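Local coordinates for protein 1-Cys peroxiredoxin (Vibrio vulnificus MO6-24/O, PDB 5K2I) that probably reduces hydrogen peroxide and other peroxides through a single catalytic cysteine, and is implicated in scavenging nitric oxide, at residues K34-A39 and P54-L59; K64-D69 and T152-L157; L27-G32 and E93-A98; L108-D113 and T135-E140; G100-T105 and G118-Q123. All coordinates share one frame; numbering follows the deposited sequence.

Contact 1. Residues K34-A39 and P54-L59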
# COMPACT_ATOMS: atom_id res chain seq x y z
N LYS A 34 -1.03 -13.64 26.77
CA LYS A 34 -0.22 -13.16 25.67
C LYS A 34 -1.14 -13.02 24.46
O LYS A 34 -1.75 -14.00 24.00
CB LYS A 34 0.94 -14.09 25.36
CG LYS A 34 1.87 -13.50 24.30
CD LYS A 34 2.97 -14.48 23.88
CE LYS A 34 3.95 -14.76 25.01
NZ LYS A 34 4.72 -13.55 25.40
N VAL A 35 -1.27 -11.80 23.98
CA VAL A 35 -2.23 -11.46 22.95
C VAL A 35 -1.54 -10.89 21.73
O VAL A 35 -0.63 -10.08 21.86
CB VAL A 35 -3.25 -10.42 23.47
CG1 VAL A 35 -4.21 -9.96 22.38
CG2 VAL A 35 -4.01 -10.98 24.65
N VAL A 36 -1.94 -11.35 20.55
CA VAL A 36 -1.53 -10.71 19.32
C VAL A 36 -2.70 -9.87 18.82
O VAL A 36 -3.80 -10.39 18.66
CB VAL A 36 -1.09 -11.73 18.26
CG1 VAL A 36 -0.95 -11.05 16.90
CG2 VAL A 36 0.21 -12.37 18.69
N LEU A 37 -2.48 -8.57 18.65
CA LEU A 37 -3.50 -7.65 18.15
C LEU A 37 -3.01 -7.01 16.88
O LEU A 37 -1.89 -6.50 16.85
CB LEU A 37 -3.80 -6.58 19.20
CG LEU A 37 -4.80 -5.47 18.86
CD1 LEU A 37 -6.19 -6.05 18.76
CD2 LEU A 37 -4.75 -4.37 19.91
N PHE A 38 -3.83 -7.02 15.83
CA PHE A 38 -3.43 -6.33 14.61
C PHE A 38 -4.57 -5.46 14.11
O PHE A 38 -5.75 -5.78 14.31
CB PHE A 38 -2.96 -7.32 13.51
CG PHE A 38 -4.04 -8.24 13.02
CD1 PHE A 38 -4.31 -9.42 13.70
CD2 PHE A 38 -4.79 -7.93 11.90
CE1 PHE A 38 -5.30 -10.27 13.26
CE2 PHE A 38 -5.79 -8.77 11.46
CZ PHE A 38 -6.05 -9.94 12.14
N ALA A 39 -4.20 -4.34 13.50
CA ALA A 39 -5.16 -3.36 13.03
C ALA A 39 -5.08 -3.14 11.53
O ALA A 39 -4.01 -3.30 10.92
CB ALA A 39 -4.93 -2.03 13.74
N PRO A 54 -6.12 -12.72 6.55
CA PRO A 54 -5.68 -14.01 5.98
C PRO A 54 -4.36 -14.50 6.56
O PRO A 54 -4.22 -15.69 6.84
CB PRO A 54 -5.52 -13.70 4.49
CG PRO A 54 -6.44 -12.57 4.25
CD PRO A 54 -6.38 -11.73 5.48
N GLY A 55 -3.41 -13.59 6.76
CA GLY A 55 -2.11 -13.93 7.31
C GLY A 55 -2.17 -14.48 8.72
O GLY A 55 -1.46 -15.42 9.06
N TYR A 56 -3.02 -13.89 9.55
CA TYR A 56 -3.14 -14.35 10.93
C TYR A 56 -3.99 -15.61 11.02
O TYR A 56 -3.76 -16.44 11.89
CB TYR A 56 -3.68 -13.23 11.84
CG TYR A 56 -2.62 -12.17 12.03
CD1 TYR A 56 -1.66 -12.30 13.03
CD2 TYR A 56 -2.53 -11.08 11.17
CE1 TYR A 56 -0.65 -11.36 13.18
CE2 TYR A 56 -1.51 -10.13 11.32
CZ TYR A 56 -0.59 -10.28 12.33
OH TYR A 56 0.42 -9.36 12.49
N ILE A 57 -4.92 -15.78 10.08
CA ILE A 57 -5.69 -17.02 10.01
C ILE A 57 -4.77 -18.20 9.75
O ILE A 57 -4.82 -19.21 10.47
CB ILE A 57 -6.78 -16.94 8.92
CG1 ILE A 57 -7.93 -16.06 9.40
CG2 ILE A 57 -7.31 -18.32 8.58
CD1 ILE A 57 -8.96 -15.74 8.31
N VAL A 58 -3.91 -18.09 8.75
CA VAL A 58 -3.09 -19.24 8.41
C VAL A 58 -1.94 -19.43 9.40
O VAL A 58 -1.45 -20.54 9.55
CB VAL A 58 -2.54 -19.17 6.96
CG1 VAL A 58 -3.69 -19.23 5.95
CG2 VAL A 58 -1.69 -17.92 6.75
N LEU A 59 -1.52 -18.37 10.09
CA LEU A 59 -0.45 -18.51 11.09
C LEU A 59 -0.97 -18.76 12.51
O LEU A 59 -0.17 -18.89 13.43
CB LEU A 59 0.46 -17.28 11.11
CG LEU A 59 1.59 -17.17 10.09
CD1 LEU A 59 2.65 -16.16 10.56
CD2 LEU A 59 2.22 -18.52 9.81
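F38 and Y56 lay their rings one over the other in an offset stack, with centroids 4.1 Å apart and planes turned only 6° from each other. The overlap is uneven. Y56 CD2 sits over the middle of the F38 ring, whereas F38 CD1 lies nearer the rim of the tyrosine ring, and F38 CE1 comes to 3.5 Å from Y56 CG. The two side chains run past each other in opposite directions, which carries the phenol end back beside the strand, with Y56 OH 4.1 Å from F38 CB. V36, two residues earlier on the same strand face, adds a smaller touch: its CG1 meets Y56 CE1 at 3.7 Å, coming at a slant to the ring.

F38 has its CG wedged between the backbone N and the carbonyl carbon (chi1 64°), which lays its ring under that of Y56; the tyrosine, on the helix, turns its CG away from the carbonyl carbon (chi1 -72°) and brings its ring down over the strand. All three side chains are buried.

Here helix 53-65 packs on the first strand of the beta-alpha-beta unit formed by strand 34-40, helix 53-65 and strand 70-75, a building block of the thioredoxin fold. Farther along, Y56 also touches A150 and I153 of helix 150-156 and A126 of strand 120-130, and F38 leans on S73 of strand 70-75.

Contact 2. Residues K64-D69 and T152-L157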
# COMPACT_ATOMS: atom_id res chain seq x y z
N LYS A 64 -0.21 -19.80 18.32
CA LYS A 64 -0.66 -20.42 19.57
C LYS A 64 0.37 -21.43 20.10
O LYS A 64 0.54 -21.57 21.32
CB LYS A 64 -2.03 -21.05 19.37
CG LYS A 64 -3.07 -19.99 19.04
CD LYS A 64 -4.51 -20.47 19.11
CE LYS A 64 -5.43 -19.27 19.29
NZ LYS A 64 -6.87 -19.65 19.32
N ALA A 65 1.07 -22.10 19.19
CA ALA A 65 2.13 -23.03 19.58
C ALA A 65 3.29 -22.33 20.28
O ALA A 65 4.02 -22.95 21.06
CB ALA A 65 2.65 -23.79 18.37
N LYS A 66 3.47 -21.04 20.01
CA LYS A 66 4.54 -20.27 20.64
C LYS A 66 4.03 -19.45 21.82
O LYS A 66 4.70 -18.52 22.28
CB LYS A 66 5.22 -19.36 19.62
CG LYS A 66 5.93 -20.10 18.50
CD LYS A 66 7.17 -20.83 19.00
CE LYS A 66 7.95 -21.45 17.85
NZ LYS A 66 9.26 -22.02 18.30
N GLY A 67 2.84 -19.79 22.30
CA GLY A 67 2.35 -19.26 23.56
C GLY A 67 1.31 -18.16 23.49
O GLY A 67 0.94 -17.60 24.52
N VAL A 68 0.84 -17.84 22.29
CA VAL A 68 -0.20 -16.82 22.16
C VAL A 68 -1.54 -17.38 22.60
O VAL A 68 -1.95 -18.45 22.16
CB VAL A 68 -0.27 -16.29 20.70
CG1 VAL A 68 -1.45 -15.35 20.52
CG2 VAL A 68 1.04 -15.59 20.34
N ASP A 69 -2.23 -16.67 23.50
CA ASP A 69 -3.51 -17.14 24.02
C ASP A 69 -4.68 -16.66 23.19
O ASP A 69 -5.73 -17.30 23.15
CB ASP A 69 -3.70 -16.65 25.45
CG ASP A 69 -2.66 -17.19 26.40
OD1 ASP A 69 -2.61 -18.42 26.58
OD2 ASP A 69 -1.87 -16.39 26.96
N THR A 152 6.52 -11.59 11.07
CA THR A 152 7.34 -10.72 11.91
C THR A 152 6.97 -10.93 13.37
O THR A 152 7.83 -11.00 14.23
CB THR A 152 7.16 -9.23 11.55
OG1 THR A 152 7.13 -9.08 10.13
CG2 THR A 152 8.30 -8.40 12.14
N ILE A 153 5.67 -11.03 13.63
CA ILE A 153 5.17 -11.26 14.98
C ILE A 153 5.58 -12.65 15.47
O ILE A 153 6.06 -12.80 16.60
CB ILE A 153 3.64 -11.09 15.04
CG1 ILE A 153 3.25 -9.61 14.84
CG2 ILE A 153 3.07 -11.65 16.35
CD1 ILE A 153 3.69 -8.69 15.98
N LEU A 154 5.40 -13.65 14.62
CA LEU A 154 5.79 -15.01 14.97
C LEU A 154 7.27 -15.07 15.38
O LEU A 154 7.62 -15.73 16.35
CB LEU A 154 5.52 -15.96 13.80
CG LEU A 154 5.88 -17.42 14.03
CD1 LEU A 154 5.03 -18.03 15.14
CD2 LEU A 154 5.74 -18.21 12.74
N ALA A 155 8.12 -14.36 14.65
CA ALA A 155 9.55 -14.38 14.93
C ALA A 155 9.88 -13.62 16.21
O ALA A 155 10.87 -13.93 16.88
CB ALA A 155 10.32 -13.80 13.76
N ALA A 156 9.05 -12.65 16.56
CA ALA A 156 9.28 -11.88 17.78
C ALA A 156 9.01 -12.75 19.00
O ALA A 156 9.54 -12.50 20.08
CB ALA A 156 8.40 -10.64 17.81
N LEU A 157 8.19 -13.77 18.82
CA LEU A 157 7.89 -14.70 19.90
C LEU A 157 9.10 -15.59 20.16
O LEU A 157 9.10 -16.37 21.11
CB LEU A 157 6.67 -15.55 19.56
CG LEU A 157 5.35 -14.80 19.38
CD1 LEU A 157 4.30 -15.69 18.75
CD2 LEU A 157 4.86 -14.27 20.72
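L157, the last residue modelled, tucks its branched end against K66 and V68, and these three residues make up most of the contact. Its CD1 does the main work, lying 3.6 Å from V68 CG2 and 3.9 Å from K66 CB. The valine and leucine side chains cross at about a right angle, and V68 CG2 also comes within 4.1 Å of the other leucine methyl, L157 CD2.

K66 takes part through the base of its chain. Its CB faces L157 and its CG reaches L154 CD1 at 4.0 Å, but a bend at the second torsion (chi2 -70°) turns the ammonium end off the apolar patch. V68 is the buried member of the group.

What brings K66 and V68 here is the end of helix 53-65, closed by a Schellman motif. G67, with positive phi, is its C-prime residue: G67 N bonds to K64 O, and V68 N reaches back to L63 O.

The C-terminal helix 150-156 thus meets the exit of helix 53-65, both lying over the sheet. L154 and L157 touch L63 of that helix, while L157 also reaches I128 of strand 120-130 and V68 packs on V36 of strand 34-40.

Contact 3. Residues L27-G32 and E93-A98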
# COMPACT_ATOMS: atom_id res chain seq x y z
N LEU A 27 -8.04 -3.98 29.14
CA LEU A 27 -7.15 -4.42 30.21
C LEU A 27 -7.73 -5.59 30.99
O LEU A 27 -6.99 -6.30 31.68
CB LEU A 27 -6.80 -3.26 31.15
CG LEU A 27 -6.01 -2.15 30.45
CD1 LEU A 27 -5.68 -1.04 31.44
CD2 LEU A 27 -4.73 -2.69 29.83
N GLU A 28 -9.04 -5.79 30.89
CA GLU A 28 -9.67 -6.98 31.46
C GLU A 28 -9.62 -8.13 30.45
O GLU A 28 -9.26 -9.25 30.78
CB GLU A 28 -11.11 -6.67 31.88
CG GLU A 28 -11.21 -5.73 33.09
CD GLU A 28 -12.64 -5.59 33.61
OE1 GLU A 28 -13.58 -6.00 32.91
OE2 GLU A 28 -12.80 -5.05 34.72
N LEU A 29 -9.99 -7.83 29.21
CA LEU A 29 -10.00 -8.83 28.14
C LEU A 29 -8.63 -9.49 27.94
O LEU A 29 -8.55 -10.70 27.70
CB LEU A 29 -10.46 -8.16 26.84
CG LEU A 29 -10.66 -9.03 25.59
CD1 LEU A 29 -11.79 -10.02 25.79
CD2 LEU A 29 -10.93 -8.16 24.39
N PHE A 30 -7.57 -8.69 28.04
CA PHE A 30 -6.22 -9.17 27.75
C PHE A 30 -5.41 -9.50 29.01
O PHE A 30 -4.24 -9.91 28.92
CB PHE A 30 -5.46 -8.12 26.91
CG PHE A 30 -6.10 -7.81 25.56
CD1 PHE A 30 -7.00 -8.68 24.95
CD2 PHE A 30 -5.76 -6.64 24.89
CE1 PHE A 30 -7.55 -8.38 23.71
CE2 PHE A 30 -6.31 -6.33 23.64
CZ PHE A 30 -7.22 -7.21 23.06
N ALA A 31 -6.02 -9.36 30.18
CA ALA A 31 -5.33 -9.66 31.43
C ALA A 31 -4.89 -11.12 31.49
O ALA A 31 -5.68 -12.01 31.14
CB ALA A 31 -6.23 -9.33 32.62
N GLY A 32 -3.66 -11.35 31.95
CA GLY A 32 -3.17 -12.70 32.16
C GLY A 32 -2.92 -13.49 30.89
O GLY A 32 -2.74 -14.70 30.93
N GLU A 93 -10.59 -18.49 14.38
CA GLU A 93 -9.62 -18.44 15.46
C GLU A 93 -9.29 -17.03 15.92
O GLU A 93 -8.39 -16.83 16.73
CB GLU A 93 -8.33 -19.15 15.03
CG GLU A 93 -8.47 -20.64 14.84
CD GLU A 93 -8.67 -21.37 16.15
OE1 GLU A 93 -7.71 -21.39 16.96
OE2 GLU A 93 -9.77 -21.92 16.37
N ILE A 94 -10.02 -16.04 15.41
CA ILE A 94 -9.63 -14.65 15.63
C ILE A 94 -10.78 -13.80 16.18
O ILE A 94 -11.90 -13.82 15.67
CB ILE A 94 -9.08 -14.04 14.33
CG1 ILE A 94 -7.79 -14.78 13.94
CG2 ILE A 94 -8.81 -12.54 14.50
CD1 ILE A 94 -7.29 -14.46 12.58
N LEU A 95 -10.48 -13.08 17.25
CA LEU A 95 -11.49 -12.27 17.92
C LEU A 95 -11.63 -10.94 17.19
O LEU A 95 -10.67 -10.19 17.07
CB LEU A 95 -11.09 -12.05 19.38
CG LEU A 95 -12.04 -11.19 20.21
CD1 LEU A 95 -13.45 -11.77 20.23
CD2 LEU A 95 -11.48 -11.04 21.61
N MET A 96 -12.83 -10.66 16.70
CA MET A 96 -13.08 -9.42 15.97
C MET A 96 -13.54 -8.30 16.91
O MET A 96 -14.58 -8.42 17.58
CB MET A 96 -14.13 -9.66 14.87
CG MET A 96 -13.88 -10.92 14.05
SD MET A 96 -12.30 -10.90 13.13
CE MET A 96 -12.62 -9.50 12.09
N LEU A 97 -12.76 -7.22 16.97
CA LEU A 97 -13.02 -6.12 17.90
C LEU A 97 -13.21 -4.80 17.17
O LEU A 97 -12.47 -4.47 16.24
CB LEU A 97 -11.87 -5.98 18.91
CG LEU A 97 -11.62 -7.19 19.82
CD1 LEU A 97 -10.35 -7.01 20.67
CD2 LEU A 97 -12.82 -7.44 20.70
N ALA A 98 -14.20 -4.04 17.63
CA ALA A 98 -14.60 -2.80 16.99
C ALA A 98 -14.22 -1.56 17.80
O ALA A 98 -14.49 -1.48 19.01
CB ALA A 98 -16.11 -2.81 16.75
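L29 and L95 are the closest pair of CA atoms across the contact, and even they are 10.9 Å apart, so the gap is bridged by side chains alone. The segments join the short helix 26-29 to strand 95-98, one of the parallel strands of the thioredoxin-fold sheet, beside strand 70-75.

Three leucines and a phenylalanine form the apolar cluster. L29 stretches out with its CG opposite the backbone N (chi1 -175°), which sends CD2 across to meet two leucines head-on: L95 CD2 at 4.0 Å and L97 CD1 at 3.9 Å. L95 and L97 lie on the same face of the strand, with one residue between them pointing the other way. That intervening residue, M96, packs on M82 and W85 of helix 79-88, so the strand has a layer on each face.

F30 follows L29 out of the helix. It points past the strand at its root, yet its ring swings in, touching L8 from the N-terminal region and L70 at the start of strand 70-75. The ring and L97 come from opposite directions. L97 CD1 is shared between L29 CD2 and the phenylalanine, which it meets at the ring edge, close to the ring plane, with F30 CZ 3.9 Å away.

Contact 4. Residues L108-D113 and T135-E140; sequences LGLEMD and TTLNVE
L110 points its forked end at V139, and the two side chains cross obliquely. The closer branch is L110 CD2, which sits astride the valine fork at 4.0 Å from V139 CG1 and likewise 4.0 Å from V139 CG2. The other methyl, L110 CD1, leans toward the next inward-facing residue of strand 133-139 and comes to 4.3 Å from L137 CD1, a looser touch. One leucine thus spans two residues of the partner strand, V139 with both its methyls and L137 with one.

L110 turns its CG away from its carbonyl carbon (chi1 -74°), carrying the fork toward strand 133-139. V139 has CG1 opposite the backbone N (chi1 -178°), which leaves both methyls facing the leucine. The backbones stay well apart, with the CA atoms of L110 and V139 separated by 8.6 Å.

G109, just before L110, has positive phi and closes helix 103-108 with a Schellman motif, turning the chain into strand 111-113. At the other end of the partner segment, T135 and T136 both face I128 in a classic beta bulge.

Strands 111-113 and 133-139 each pair antiparallel with strand 120-130, where L110 touches Y125 and V139 touches Q123. The residue leading into strand 111-113 thus meets strand 133-139 across their common neighbour, on one face of the mixed sheet of the thioredoxin fold.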
# COMPACT_ATOMS: atom_id res chain seq x y z
N LEU A 108 -3.96 5.42 21.29
CA LEU A 108 -2.67 4.83 20.94
C LEU A 108 -1.79 5.77 20.14
O LEU A 108 -0.60 5.52 19.96
CB LEU A 108 -2.88 3.56 20.10
CG LEU A 108 -3.54 2.36 20.74
CD1 LEU A 108 -3.78 1.31 19.68
CD2 LEU A 108 -2.68 1.80 21.83
N GLY A 109 -2.40 6.82 19.59
CA GLY A 109 -1.70 7.71 18.69
C GLY A 109 -1.46 7.10 17.32
O GLY A 109 -0.51 7.48 16.62
N LEU A 110 -2.33 6.18 16.92
CA LEU A 110 -2.12 5.45 15.67
C LEU A 110 -3.26 5.67 14.67
O LEU A 110 -3.49 4.86 13.77
CB LEU A 110 -1.91 3.96 15.96
CG LEU A 110 -0.53 3.66 16.56
CD1 LEU A 110 -0.45 2.25 17.10
CD2 LEU A 110 0.53 3.89 15.50
N GLU A 111 -3.98 6.78 14.80
CA GLU A 111 -5.01 7.14 13.84
C GLU A 111 -4.40 7.69 12.56
O GLU A 111 -3.22 8.08 12.52
CB GLU A 111 -5.98 8.17 14.44
CG GLU A 111 -5.42 9.61 14.56
CD GLU A 111 -4.64 9.88 15.85
OE1 GLU A 111 -4.15 8.94 16.51
OE2 GLU A 111 -4.53 11.06 16.22
N MET A 112 -5.22 7.73 11.51
CA MET A 112 -4.86 8.41 10.28
C MET A 112 -6.12 8.85 9.56
O MET A 112 -7.15 8.18 9.63
CB MET A 112 -4.01 7.52 9.38
CG MET A 112 -4.78 6.39 8.79
SD MET A 112 -3.77 5.48 7.60
CE MET A 112 -4.96 4.21 7.21
N ASP A 113 -6.03 9.97 8.86
CA ASP A 113 -7.17 10.53 8.15
C ASP A 113 -7.25 9.93 6.75
O ASP A 113 -6.28 10.02 5.99
CB ASP A 113 -7.04 12.05 8.08
CG ASP A 113 -8.31 12.74 7.63
OD1 ASP A 113 -9.31 12.06 7.33
OD2 ASP A 113 -8.30 13.99 7.59
N THR A 135 4.43 -5.27 24.48
CA THR A 135 5.80 -5.78 24.48
C THR A 135 6.47 -5.55 23.13
O THR A 135 7.65 -5.21 23.05
CB THR A 135 5.82 -7.28 24.82
OG1 THR A 135 5.32 -7.45 26.16
CG2 THR A 135 7.23 -7.84 24.73
N THR A 136 5.69 -5.76 22.07
CA THR A 136 6.15 -5.57 20.68
C THR A 136 5.13 -4.72 19.94
O THR A 136 3.95 -5.00 20.02
CB THR A 136 6.33 -6.91 19.94
OG1 THR A 136 7.37 -7.68 20.56
CG2 THR A 136 6.71 -6.66 18.49
N LEU A 137 5.59 -3.71 19.21
CA LEU A 137 4.71 -2.91 18.35
C LEU A 137 5.41 -2.66 17.02
O LEU A 137 6.48 -2.04 16.98
CB LEU A 137 4.35 -1.57 19.01
CG LEU A 137 3.66 -0.54 18.09
CD1 LEU A 137 2.31 -1.05 17.61
CD2 LEU A 137 3.49 0.76 18.83
N ASN A 138 4.79 -3.15 15.95
CA ASN A 138 5.29 -2.94 14.59
C ASN A 138 4.27 -2.13 13.82
O ASN A 138 3.14 -2.56 13.67
CB ASN A 138 5.55 -4.28 13.87
CG ASN A 138 6.60 -5.13 14.54
OD1 ASN A 138 7.52 -4.62 15.17
ND2 ASN A 138 6.48 -6.45 14.40
N VAL A 139 4.67 -0.95 13.35
CA VAL A 139 3.77 -0.05 12.64
C VAL A 139 4.18 0.04 11.17
O VAL A 139 5.38 0.14 10.86
CB VAL A 139 3.77 1.36 13.28
CG1 VAL A 139 2.79 2.27 12.57
CG2 VAL A 139 3.42 1.26 14.77
N GLU A 140 3.21 -0.02 10.27
CA GLU A 140 3.50 0.12 8.84
C GLU A 140 4.19 1.46 8.56
O GLU A 140 3.81 2.49 9.11
CB GLU A 140 2.22 -0.01 8.00
CG GLU A 140 2.45 0.00 6.48
CD GLU A 140 1.18 0.06 5.64
OE1 GLU A 140 0.14 0.56 6.12
OE2 GLU A 140 1.24 -0.37 4.47

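Contact 5. Residues G100-T105 and G118-Q123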
# COMPACT_ATOMS: atom_id res chain seq x y z
N GLY A 100 -15.44 1.75 17.10
CA GLY A 100 -16.31 2.47 16.18
C GLY A 100 -16.17 3.97 16.11
O GLY A 100 -16.46 4.58 15.07
N ASP A 101 -15.75 4.58 17.21
CA ASP A 101 -15.56 6.02 17.26
C ASP A 101 -14.08 6.41 17.26
O ASP A 101 -13.75 7.56 17.51
CB ASP A 101 -16.26 6.61 18.50
CG ASP A 101 -15.66 6.12 19.82
OD1 ASP A 101 -14.74 5.26 19.81
OD2 ASP A 101 -16.14 6.57 20.89
N ALA A 102 -13.21 5.43 17.00
CA ALA A 102 -11.75 5.61 16.91
C ALA A 102 -11.11 6.03 18.24
O ALA A 102 -9.96 6.45 18.24
CB ALA A 102 -11.39 6.65 15.82
N SER A 103 -11.82 5.88 19.35
CA SER A 103 -11.28 6.33 20.63
C SER A 103 -10.07 5.53 21.07
O SER A 103 -9.12 6.10 21.59
CB SER A 103 -12.36 6.30 21.71
OG SER A 103 -12.90 5.01 21.86
N PHE A 104 -10.07 4.21 20.87
CA PHE A 104 -8.93 3.38 21.25
C PHE A 104 -7.73 3.73 20.36
O PHE A 104 -6.61 3.91 20.85
CB PHE A 104 -9.31 1.89 21.14
CG PHE A 104 -8.17 0.92 21.34
CD1 PHE A 104 -7.70 0.60 22.60
CD2 PHE A 104 -7.60 0.29 20.25
CE1 PHE A 104 -6.66 -0.32 22.75
CE2 PHE A 104 -6.57 -0.63 20.39
CZ PHE A 104 -6.10 -0.93 21.65
N THR A 105 -8.00 3.87 19.07
CA THR A 105 -6.96 4.15 18.08
C THR A 105 -6.31 5.50 18.35
O THR A 105 -5.07 5.63 18.28
CB THR A 105 -7.57 4.10 16.67
OG1 THR A 105 -8.11 2.79 16.44
CG2 THR A 105 -6.54 4.40 15.61
N GLY A 118 -13.17 7.26 4.25
CA GLY A 118 -13.78 6.70 5.44
C GLY A 118 -13.56 7.51 6.69
O GLY A 118 -13.74 6.99 7.79
N GLY A 119 -13.18 8.77 6.55
CA GLY A 119 -12.90 9.58 7.71
C GLY A 119 -11.68 9.08 8.48
O GLY A 119 -10.74 8.53 7.91
N LEU A 120 -11.71 9.27 9.80
CA LEU A 120 -10.58 8.87 10.62
C LEU A 120 -10.57 7.35 10.82
O LEU A 120 -11.58 6.78 11.25
CB LEU A 120 -10.62 9.58 11.98
CG LEU A 120 -9.30 9.66 12.74
CD1 LEU A 120 -8.33 10.62 12.06
CD2 LEU A 120 -9.57 10.08 14.18
N ARG A 121 -9.46 6.71 10.48
CA ARG A 121 -9.32 5.26 10.63
C ARG A 121 -8.02 4.93 11.35
O ARG A 121 -7.30 5.83 11.78
CB ARG A 121 -9.33 4.59 9.25
CG ARG A 121 -10.61 4.84 8.44
CD ARG A 121 -11.81 4.20 9.12
NE ARG A 121 -13.02 4.27 8.30
CZ ARG A 121 -13.48 3.28 7.53
NH1 ARG A 121 -12.81 2.13 7.44
NH2 ARG A 121 -14.61 3.44 6.84
N SER A 122 -7.70 3.65 11.47
CA SER A 122 -6.45 3.22 12.08
C SER A 122 -5.36 3.02 11.04
O SER A 122 -5.64 2.58 9.93
CB SER A 122 -6.65 1.91 12.84
OG SER A 122 -5.45 1.53 13.51
N GLN A 123 -4.13 3.32 11.42
CA GLN A 123 -2.96 2.83 10.69
C GLN A 123 -2.90 1.31 10.83
O GLN A 123 -3.48 0.74 11.76
CB GLN A 123 -1.68 3.46 11.23
CG GLN A 123 -1.61 4.97 11.01
CD GLN A 123 -0.43 5.61 11.73
OE1 GLN A 123 -0.59 6.60 12.47
NE2 GLN A 123 0.75 5.05 11.53
O HOH W 1 -6.38 0.64 16.05
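The N-terminal turn of helix 103-108 packs against the start of strand 120-130, where T105 and S122 share a bridging water. The water donates to both hydroxyl oxygens, 2.8 Å from T105 OG1 and 2.8 Å from S122 OG. S122 OG in turn gives its own proton to Q123 O, lying in the carbonyl plane on a lone pair, at 2.8 Å. T105 OG1 also bonds to D99 OD2, so the water is not its sole partner. Beside this polar link the threonine methyl packs on the serine, with T105 CG2 3.7 Å from S122 OG; with OG1 beside the backbone N (chi1 -60°), CG2 is the branch left anti to N.

The helix itself starts from an Asx turn. D101 OD1 accepts from S103 N at 3.0 Å, well above the carboxylate plane, and also from S103 OG on the syn side. Between them A102, at the N-cap position, turns its CB toward L120 CD2, 4.2 Å away.

On strand 120-130, which pairs with strand 34-40 in the thioredoxin-fold sheet, R121 points its root away from the helix. Its NE bonds to G118 O at 2.9 Å, while NH1 goes to P41 O; P41 begins the Pro-x-x-x-Thr-x-x-Cys sequence characteristic of peroxiredoxins.

Contacts 1 and 2 share helix 53-65 and lie about 9 Å apart between centres; a probable hydrogen bond from D69 N to K34 O, 2.8 Å, ties their segments. Contact 2 reaches contact 3 through the salt bridge K64 NZ to E93 OE1 at 3.0 Å. Contacts 4 and 5 interlock along strands 111-113 and 120-130, with M112 N 2.8 Å from R121 O. Contact 1 meets contact 5, on the opposite side of the chain's centre, where A39 CB packs on S122 OG. Contacts 2 and 5 are farthest apart, about 27 Å between centres. M112 of contact 4 and R121 of contact 5 both reach P41, beside the probable peroxide site.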